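Local coordinates for sperm-specific class P protein 34 (Caenorhabditis elegans, PDB 1M1S), which is of unknown function but belongs to the major sperm protein family, whose best-known members assemble into the filaments that drive nematode sperm crawling, at residues Ala40-Lys44 and Arg54-Gly58. Sequence-based numbering, arbitrary orientation.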
loop_
_atom_site.group_PDB
_atom_site.type_symbol
_atom_site.label_atom_id
_atom_site.label_comp_id
_atom_site.label_asym_id
_atom_site.label_seq_id
_atom_site.Cartn_x
_atom_site.Cartn_y
_atom_site.Cartn_z
ATOM N N ALA A 40 -2.424 10.545 -2.264
ATOM C CA ALA A 40 -3.500 9.742 -1.727
ATOM C C ALA A 40 -3.149 8.354 -2.199
ATOM O O ALA A 40 -2.654 8.196 -3.299
ATOM C CB ALA A 40 -4.827 10.181 -2.319
ATOM N N PHE A 41 -3.310 7.350 -1.360
ATOM C CA PHE A 41 -2.998 6.021 -1.830
ATOM C C PHE A 41 -4.147 5.051 -1.610
ATOM O O PHE A 41 -4.902 5.180 -0.638
ATOM C CB PHE A 41 -1.651 5.514 -1.276
ATOM C CG PHE A 41 -1.646 5.194 0.199
ATOM C CD1 PHE A 41 -2.026 3.932 0.657
ATOM C CD2 PHE A 41 -1.200 6.127 1.126
ATOM C CE1 PHE A 41 -1.951 3.597 2.020
ATOM C CE2 PHE A 41 -1.119 5.804 2.500
ATOM C CZ PHE A 41 -1.499 4.534 2.946
ATOM N N LYS A 42 -4.274 4.106 -2.541
ATOM C CA LYS A 42 -5.294 3.068 -2.518
ATOM C C LYS A 42 -4.584 1.728 -2.491
ATOM O O LYS A 42 -3.702 1.500 -3.306
ATOM C CB LYS A 42 -6.132 3.143 -3.785
ATOM C CG LYS A 42 -7.141 2.019 -3.908
ATOM C CD LYS A 42 -7.999 2.197 -5.115
ATOM C CE LYS A 42 -8.971 1.061 -5.217
ATOM N NZ LYS A 42 -9.908 1.198 -6.370
ATOM N N VAL A 43 -5.004 0.826 -1.607
ATOM C CA VAL A 43 -4.384 -0.503 -1.490
ATOM C C VAL A 43 -5.289 -1.673 -1.943
ATOM O O VAL A 43 -6.276 -2.001 -1.285
ATOM C CB VAL A 43 -3.868 -0.719 -0.044
ATOM C CG1 VAL A 43 -3.073 -1.993 0.077
ATOM C CG2 VAL A 43 -3.027 0.448 0.358
ATOM N N LYS A 44 -4.932 -2.276 -3.080
ATOM C CA LYS A 44 -5.660 -3.397 -3.677
ATOM C C LYS A 44 -4.969 -4.662 -3.245
ATOM O O LYS A 44 -3.778 -4.837 -3.473
ATOM C CB LYS A 44 -5.668 -3.265 -5.201
ATOM C CG LYS A 44 -6.211 -1.926 -5.648
ATOM C CD LYS A 44 -5.883 -1.626 -7.085
ATOM C CE LYS A 44 -6.997 -2.063 -8.016
ATOM N NZ LYS A 44 -6.982 -1.250 -9.264
ATOM N N ARG A 54 -3.553 -2.793 6.321
ATOM C CA ARG A 54 -4.126 -1.569 6.901
ATOM C C ARG A 54 -3.164 -0.397 6.740
ATOM O O ARG A 54 -1.976 -0.529 7.010
ATOM C CB ARG A 54 -4.403 -1.758 8.406
ATOM C CG ARG A 54 -5.246 -2.953 8.777
ATOM C CD ARG A 54 -5.877 -2.784 10.135
ATOM N NE ARG A 54 -6.697 -3.941 10.497
ATOM C CZ ARG A 54 -7.758 -4.368 9.818
ATOM N NH1 ARG A 54 -8.150 -3.744 8.716
ATOM N NH2 ARG A 54 -8.419 -5.438 10.241
ATOM N N PRO A 55 -3.654 0.803 6.330
ATOM C CA PRO A 55 -5.032 1.187 5.975
ATOM C C PRO A 55 -5.297 0.744 4.549
ATOM O O PRO A 55 -4.480 0.042 3.972
ATOM C CB PRO A 55 -4.970 2.723 6.074
ATOM C CG PRO A 55 -3.536 3.086 6.400
ATOM C CD PRO A 55 -2.723 1.889 6.054
ATOM N N VAL A 56 -6.456 1.083 3.993
ATOM C CA VAL A 56 -6.738 0.723 2.609
ATOM C C VAL A 56 -6.471 1.978 1.796
ATOM O O VAL A 56 -5.841 1.934 0.739
ATOM C CB VAL A 56 -8.179 0.268 2.401
ATOM C CG1 VAL A 56 -8.406 -0.068 0.940
ATOM C CG2 VAL A 56 -8.460 -0.930 3.259
ATOM N N TYR A 57 -6.949 3.097 2.331
ATOM C CA TYR A 57 -6.763 4.415 1.741
ATOM C C TYR A 57 -5.916 5.260 2.677
ATOM O O TYR A 57 -5.733 4.907 3.839
ATOM C CB TYR A 57 -8.111 5.083 1.522
ATOM C CG TYR A 57 -8.855 4.496 0.346
ATOM C CD1 TYR A 57 -9.684 3.386 0.500
ATOM C CD2 TYR A 57 -8.697 5.025 -0.945
ATOM C CE1 TYR A 57 -10.324 2.817 -0.591
ATOM C CE2 TYR A 57 -9.338 4.453 -2.043
ATOM C CZ TYR A 57 -10.148 3.351 -1.853
ATOM O OH TYR A 57 -10.773 2.753 -2.917
ATOM N N GLY A 58 -5.352 6.354 2.178
ATOM C CA GLY A 58 -4.552 7.200 3.057
ATOM C C GLY A 58 -3.696 8.254 2.388
ATOM O O GLY A 58 -3.399 8.148 1.195
#
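Three backbone hydrogen bonds join Phe41 and Val43 to Gly58 and Val56 and set the antiparallel register. Phe41 and Gly58 form the hydrogen-bonded pair: Phe41 N donates a hydrogen bond to Gly58 O at 2.7 Å, whereas the return bond from Gly58 N to Phe41 O is weak, bent to 125° at the hydrogen. Further along, Val43 N reaches Val56 O at 2.7 Å. Phe41 O also receives a CA-H...O contact from Tyr57 CA at 3.1 Å, a second, C-H approach to the same oxygen.

On the Phe41 side of the sheet, a chi1 of 70° sets CG between the backbone N and carbonyl carbon and swings the ring over the neighbouring strand. Gly58 CA sits over one ring face in a CH-pi contact, 4.1 Å from the centroid, where a beta carbon on Gly58 would clash with Phe41 CE2. CD of Pro55, whose preceding peptide bond is cis, lies near the plane of the Phe41 ring at its CZ edge.

The other side carries the non-hydrogen-bonded pair, Lys42 and Tyr57, whose side chains run alongside each other. The fully extended lysine lays its methylenes along the phenol, Lys42 CG 3.8 Å from Tyr57 CE2 and Lys42 CE 3.4 Å from Tyr57 OH. An alanine in place of Tyr57 would probably strip the Lys42 methylenes of this flank and let the ammonium end swing more freely.

Ile84 and Ser66 on adjacent strands also touch Phe41. The whole is a beta hairpin, strands 38-45 and 51-60, within the immunoglobulin-like beta sandwich of the MSP domain, its second strand interrupted around the cis-proline.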